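Long-range contacts in tail fiber protein (Acinetobacter phage AM24, PDB 5W5P), which probably recognises, and may degrade, the capsular polysaccharide of Acinetobacter baumannii as the trimeric tailspike of the phage: residues E448-F453 with Y608-G613; A494-F499 with T603-Y608. All coordinates share one frame; numbering follows the deposited sequence.

Interaction 1 of 2, residues E448-F453 with Y608-G613; sequences EARVTF and YSLNSG
The carbonyl oxygen of Arg450 takes the backbone N-H of Ser609, with N to O 3.0 Å and an angle of 154° at the hydrogen. Ser609 OG stands 2.9 Å from the same Arg450 O, but its one proton could also go to Val616 O, while Gly618 N donates to that hydroxyl. This is the end of an antiparallel strand pair in the C-terminal domain: Val451 and Tyr608 form the last, non-hydrogen-bonded pair before the chain of 608-613 turns off into a loop. On their shared face the two side chains lie side by side, pointing the same way, and Val451 CG2 meets Tyr608 CD1 at 3.9 Å. Water 1 continues the bonding, giving a proton to Ala449 O and accepting from Leu610 N. The extended Arg450 chain crosses Leu610, CD against CD1 at 3.7 Å, and brings its guanidinium to the loop. There Arg450 NH2 bonds Leu395 O of the third subunit, so the contact is part of the trimer interface. Asn611 OD1 accepts from Gly613 N in an Asx turn, and at the guanidinium edge, in its plane, water 2 receives Arg450 NH1 at 2.8 Å and also accepts from Asn611 N.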
loop_
_atom_site.group_PDB
_atom_site.type_symbol
_atom_site.label_atom_id
_atom_site.label_comp_id
_atom_site.label_asym_id
_atom_site.label_seq_id
_atom_site.Cartn_x
_atom_site.Cartn_y
_atom_site.Cartn_z
ATOM N N GLU A 448 -3.835 -1.350 -24.801
ATOM C CA GLU A 448 -5.051 -0.558 -24.957
ATOM C C GLU A 448 -5.421 -0.355 -26.423
ATOM O O GLU A 448 -6.553 0.046 -26.718
ATOM C CB GLU A 448 -4.883 0.786 -24.246
ATOM C CG GLU A 448 -4.581 0.636 -22.748
ATOM C CD GLU A 448 -4.714 1.931 -21.965
ATOM O OE1 GLU A 448 -4.718 3.021 -22.577
ATOM O OE2 GLU A 448 -4.818 1.854 -20.726
ATOM N N ALA A 449 -4.493 -0.609 -27.345
ATOM C CA ALA A 449 -4.793 -0.624 -28.768
ATOM C C ALA A 449 -5.164 -2.016 -29.258
ATOM O O ALA A 449 -5.161 -2.256 -30.470
ATOM C CB ALA A 449 -3.610 -0.076 -29.572
ATOM N N ARG A 450 -5.475 -2.933 -28.338
ATOM C CA ARG A 450 -5.897 -4.292 -28.677
ATOM C C ARG A 450 -4.820 -5.043 -29.457
ATOM O O ARG A 450 -5.127 -5.883 -30.308
ATOM C CB ARG A 450 -7.226 -4.287 -29.445
ATOM C CG ARG A 450 -8.408 -3.805 -28.617
ATOM C CD ARG A 450 -9.513 -3.249 -29.492
ATOM N NE ARG A 450 -10.469 -2.468 -28.719
ATOM C CZ ARG A 450 -11.773 -2.719 -28.660
ATOM N NH1 ARG A 450 -12.295 -3.733 -29.335
ATOM N NH2 ARG A 450 -12.560 -1.950 -27.921
ATOM N N VAL A 451 -3.554 -4.742 -29.174
ATOM C CA VAL A 451 -2.415 -5.437 -29.763
ATOM C C VAL A 451 -1.881 -6.426 -28.739
ATOM O O VAL A 451 -1.666 -6.066 -27.573
ATOM C CB VAL A 451 -1.321 -4.444 -30.192
ATOM C CG1 VAL A 451 -0.079 -5.182 -30.656
ATOM C CG2 VAL A 451 -1.839 -3.510 -31.285
ATOM N N THR A 452 -1.673 -7.673 -29.165
ATOM C CA THR A 452 -1.174 -8.721 -28.285
ATOM C C THR A 452 -0.029 -9.461 -28.964
ATOM O O THR A 452 -0.000 -9.611 -30.190
ATOM C CB THR A 452 -2.288 -9.714 -27.884
ATOM O OG1 THR A 452 -1.740 -10.763 -27.072
ATOM C CG2 THR A 452 -2.947 -10.323 -29.117
ATOM N N PHE A 453 0.919 -9.920 -28.152
ATOM C CA PHE A 453 2.123 -10.575 -28.635
ATOM C C PHE A 453 2.111 -12.051 -28.259
ATOM O O PHE A 453 1.610 -12.437 -27.199
ATOM C CB PHE A 453 3.381 -9.907 -28.072
ATOM C CG PHE A 453 3.661 -8.563 -28.667
ATOM C CD1 PHE A 453 2.925 -7.455 -28.282
ATOM C CD2 PHE A 453 4.653 -8.405 -29.621
ATOM C CE1 PHE A 453 3.174 -6.215 -28.832
ATOM C CE2 PHE A 453 4.912 -7.161 -30.178
ATOM C CZ PHE A 453 4.171 -6.064 -29.783
ATOM N N TYR A 608 -2.842 -7.943 -34.240
ATOM C CA TYR A 608 -3.712 -6.771 -34.201
ATOM C C TYR A 608 -5.147 -7.274 -34.094
ATOM O O TYR A 608 -5.730 -7.732 -35.081
ATOM C CB TYR A 608 -3.499 -5.898 -35.436
ATOM C CG TYR A 608 -2.040 -5.602 -35.711
ATOM C CD1 TYR A 608 -1.387 -4.553 -35.064
ATOM C CD2 TYR A 608 -1.311 -6.379 -36.599
ATOM C CE1 TYR A 608 -0.049 -4.286 -35.303
ATOM C CE2 TYR A 608 0.021 -6.122 -36.846
ATOM C CZ TYR A 608 0.650 -5.076 -36.199
ATOM O OH TYR A 608 1.982 -4.826 -36.450
ATOM N N SER A 609 -5.720 -7.185 -32.893
ATOM C CA SER A 609 -6.994 -7.837 -32.620
ATOM C C SER A 609 -8.207 -7.016 -33.032
ATOM O O SER A 609 -9.309 -7.572 -33.087
ATOM C CB SER A 609 -7.105 -8.176 -31.132
ATOM O OG SER A 609 -5.868 -8.642 -30.627
ATOM N N LEU A 610 -8.044 -5.727 -33.319
ATOM C CA LEU A 610 -9.186 -4.885 -33.659
ATOM C C LEU A 610 -9.956 -5.478 -34.826
ATOM O O LEU A 610 -9.393 -5.698 -35.902
ATOM C CB LEU A 610 -8.720 -3.471 -33.997
ATOM C CG LEU A 610 -9.830 -2.431 -34.169
ATOM C CD1 LEU A 610 -10.680 -2.343 -32.917
ATOM C CD2 LEU A 610 -9.245 -1.072 -34.510
ATOM N N ASN A 611 -11.235 -5.759 -34.604
ATOM C CA ASN A 611 -12.121 -6.251 -35.657
ATOM C C ASN A 611 -13.491 -5.614 -35.437
ATOM O O ASN A 611 -13.620 -4.584 -34.769
ATOM C CB ASN A 611 -12.156 -7.790 -35.678
ATOM C CG ASN A 611 -12.562 -8.394 -34.341
ATOM O OD1 ASN A 611 -13.201 -7.742 -33.515
ATOM N ND2 ASN A 611 -12.197 -9.655 -34.131
ATOM N N SER A 612 -14.531 -6.227 -36.007
ATOM C CA SER A 612 -15.890 -5.718 -35.866
ATOM C C SER A 612 -16.510 -6.037 -34.514
ATOM O O SER A 612 -17.569 -5.487 -34.192
ATOM C CB SER A 612 -16.782 -6.279 -36.975
ATOM O OG SER A 612 -16.536 -5.622 -38.205
ATOM N N GLY A 613 -15.888 -6.913 -33.726
ATOM C CA GLY A 613 -16.386 -7.282 -32.425
ATOM C C GLY A 613 -15.584 -6.658 -31.299
ATOM O O GLY A 613 -14.803 -5.722 -31.488
HETATM O O HOH W 1 -5.521 -3.887 -33.110
HETATM O O HOH W 2 -11.889 -5.546 -31.493
HETATM O O HOH W 3 -15.613 -3.250 -29.505
#

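Interaction 2 of 2, residues A494-F499 with T603-Y608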
loop_
_atom_site.group_PDB
_atom_site.type_symbol
_atom_site.label_atom_id
_atom_site.label_comp_id
_atom_site.label_asym_id
_atom_site.label_seq_id
_atom_site.Cartn_x
_atom_site.Cartn_y
_atom_site.Cartn_z
ATOM N N ALA A 494 -2.204 -10.003 -38.147
ATOM C CA ALA A 494 -1.007 -10.246 -37.357
ATOM C C ALA A 494 0.228 -10.181 -38.243
ATOM O O ALA A 494 0.160 -10.386 -39.459
ATOM C CB ALA A 494 -1.073 -11.604 -36.648
ATOM N N ASP A 495 1.359 -9.890 -37.604
ATOM C CA ASP A 495 2.683 -9.989 -38.196
ATOM C C ASP A 495 3.417 -11.188 -37.608
ATOM O O ASP A 495 3.124 -11.638 -36.498
ATOM C CB ASP A 495 3.502 -8.715 -37.948
ATOM C CG ASP A 495 2.917 -7.495 -38.631
ATOM O OD1 ASP A 495 2.080 -7.654 -39.547
ATOM O OD2 ASP A 495 3.297 -6.369 -38.246
HETATM N N MSE A 496 4.385 -11.697 -38.362
HETATM C CA MSE A 496 5.202 -12.818 -37.911
HETATM C C MSE A 496 6.689 -12.544 -38.113
HETATM O O MSE A 496 7.125 -12.207 -39.215
HETATM C CB MSE A 496 4.821 -14.097 -38.655
HETATM C CG MSE A 496 3.560 -14.777 -38.167
HETATM SE SE MSE A 496 3.216 -16.431 -39.157
HETATM C CE MSE A 496 4.323 -17.660 -38.118
ATOM N N ASN A 497 7.464 -12.685 -37.043
ATOM C CA ASN A 497 8.924 -12.640 -37.098
ATOM C C ASN A 497 9.420 -14.061 -36.851
ATOM O O ASN A 497 9.402 -14.543 -35.714
ATOM C CB ASN A 497 9.484 -11.661 -36.069
ATOM C CG ASN A 497 10.975 -11.429 -36.234
ATOM O OD1 ASN A 497 11.398 -10.521 -36.953
ATOM N ND2 ASN A 497 11.782 -12.255 -35.573
ATOM N N ILE A 498 9.855 -14.731 -37.913
ATOM C CA ILE A 498 10.261 -16.135 -37.843
ATOM C C ILE A 498 11.785 -16.167 -37.906
ATOM O O ILE A 498 12.383 -16.180 -38.980
ATOM C CB ILE A 498 9.622 -16.971 -38.951
ATOM C CG1 ILE A 498 8.113 -16.716 -39.010
ATOM C CG2 ILE A 498 9.922 -18.451 -38.745
ATOM C CD1 ILE A 498 7.450 -17.311 -40.226
ATOM N N PHE A 499 12.419 -16.188 -36.736
ATOM C CA PHE A 499 13.869 -16.329 -36.644
ATOM C C PHE A 499 14.222 -17.801 -36.828
ATOM O O PHE A 499 13.916 -18.634 -35.968
ATOM C CB PHE A 499 14.380 -15.796 -35.307
ATOM C CG PHE A 499 15.866 -15.979 -35.100
ATOM C CD1 PHE A 499 16.745 -15.963 -36.171
ATOM C CD2 PHE A 499 16.381 -16.161 -33.829
ATOM C CE1 PHE A 499 18.105 -16.130 -35.976
ATOM C CE2 PHE A 499 17.741 -16.327 -33.631
ATOM C CZ PHE A 499 18.602 -16.310 -34.706
ATOM N N THR A 603 9.570 -18.090 -33.396
ATOM C CA THR A 603 8.542 -17.238 -33.979
ATOM C C THR A 603 7.987 -16.284 -32.930
ATOM O O THR A 603 7.587 -16.713 -31.846
ATOM C CB THR A 603 7.402 -18.077 -34.556
ATOM O OG1 THR A 603 7.911 -18.961 -35.560
ATOM C CG2 THR A 603 6.356 -17.170 -35.171
ATOM N N THR A 604 7.959 -14.994 -33.259
ATOM C CA THR A 604 7.332 -13.977 -32.421
ATOM C C THR A 604 6.263 -13.273 -33.246
ATOM O O THR A 604 6.558 -12.735 -34.318
ATOM C CB THR A 604 8.358 -12.964 -31.897
ATOM O OG1 THR A 604 9.337 -13.639 -31.100
ATOM C CG2 THR A 604 7.669 -11.916 -31.037
HETATM N N MSE A 605 5.031 -13.274 -32.748
HETATM C CA MSE A 605 3.920 -12.673 -33.476
HETATM C C MSE A 605 3.440 -11.368 -32.844
HETATM O O MSE A 605 3.453 -11.218 -31.624
HETATM C CB MSE A 605 2.758 -13.664 -33.571
HETATM C CG MSE A 605 3.080 -14.908 -34.394
HETATM SE SE MSE A 605 1.529 -16.066 -34.702
HETATM C CE MSE A 605 0.454 -14.830 -35.768
ATOM N N THR A 606 3.037 -10.427 -33.693
ATOM C CA THR A 606 2.408 -9.168 -33.292
ATOM C C THR A 606 0.979 -9.207 -33.826
ATOM O O THR A 606 0.760 -8.998 -35.023
ATOM C CB THR A 606 3.172 -7.959 -33.845
ATOM O OG1 THR A 606 4.554 -8.026 -33.465
ATOM C CG2 THR A 606 2.573 -6.655 -33.333
ATOM N N ILE A 607 0.005 -9.478 -32.958
ATOM C CA ILE A 607 -1.384 -9.676 -33.372
ATOM C C ILE A 607 -2.163 -8.381 -33.183
ATOM O O ILE A 607 -2.155 -7.791 -32.096
ATOM C CB ILE A 607 -2.041 -10.827 -32.591
ATOM C CG1 ILE A 607 -1.285 -12.136 -32.833
ATOM C CG2 ILE A 607 -3.514 -10.963 -32.970
ATOM C CD1 ILE A 607 -1.262 -13.057 -31.628
ATOM N N TYR A 608 -2.842 -7.943 -34.240
ATOM C CA TYR A 608 -3.712 -6.771 -34.201
ATOM C C TYR A 608 -5.147 -7.274 -34.094
ATOM O O TYR A 608 -5.730 -7.732 -35.081
ATOM C CB TYR A 608 -3.499 -5.898 -35.436
ATOM C CG TYR A 608 -2.040 -5.602 -35.711
ATOM C CD1 TYR A 608 -1.387 -4.553 -35.064
ATOM C CD2 TYR A 608 -1.311 -6.379 -36.599
ATOM C CE1 TYR A 608 -0.049 -4.286 -35.303
ATOM C CE2 TYR A 608 0.021 -6.122 -36.846
ATOM C CZ TYR A 608 0.650 -5.076 -36.199
ATOM O OH TYR A 608 1.982 -4.826 -36.450
#
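The carboxylate of Asp495 meets the phenol of Tyr608 at the ring's edge, with Asp495 CG in the plane of the ring and the two flat groups turned 73° apart. Tyr608 OH donates to Asp495 OD2 at 2.7 Å, reaching that oxygen from above the carboxylate plane. Asp495 CG stands beside its own backbone N (chi1 -65°), and the other oxygen, OD1, makes a salt bridge to Lys516 of the second subunit; the two partners would be expected to favour the charged carboxylate. Ala494 CA approaches the same ring obliquely, 4.0 Å from Tyr608 CD2.

Beneath these side chains an antiparallel strand pair, its segment axes 4.5 Å apart at closest approach, joins central strands of the C-terminal domain's five-stranded antiparallel sheet. Asp495 with Thr606 and Asn497 with Thr604 are the hydrogen-bonded pairs, each joined by two N-H...O bonds. Met605 CA and Thr603 CA make bent CA-H...O contacts with Asp495 O and Asn497 O.

Asp495, Asn497, Thr604 and Thr606 lie on one face; Ala494, Met496, Ile498, Thr603, Met605 and Ile607 share the other. The selenomethionines at 496 and 605 lie side by side, Met496 CG 3.8 Å from Met605 CG. Both chains bend at chi3, so that their CE methyls turn in opposite directions along the strands: Met605 CE reaches Ala494 CB at 3.7 Å, whereas Met496 CE reaches Thr603 CG2 at 3.6 Å.

On the Asp495 face Asn497 OD1 takes a bond from Lys516 NZ of its own chain, and its ND2 donates to Thr493 of the third subunit. The selenomethionine face packs against strand 470-477 of a second sheet, where Ile476 touches both selenomethionines; Pro622 touches Thr603 and Met605. Within the sheet, strand 509-523 flanks 494-499 and strand 451-461 flanks 603-608.

In the fold
Interactions 1 and 2 meet at strand 598-608 of a five-stranded antiparallel sheet, their centres about 14 Å apart. Strand 598-608 lies between 451-461 and 492-503, so interaction 2 is its pairing on one side and interaction 1 the end of its pairing on the other. Tyr608 belongs to both. The two also meet directly: Thr452 O is 2.8 Å from Ile607 N, a probable hydrogen bond, and Phe453 CE2 packs 3.4 Å from Thr606 OG1. Both reach the second and third subunits, which places them at the trimer interface beyond the long parallel beta-stranded body, their centres about 35 and 40 Å from the centre of the chain.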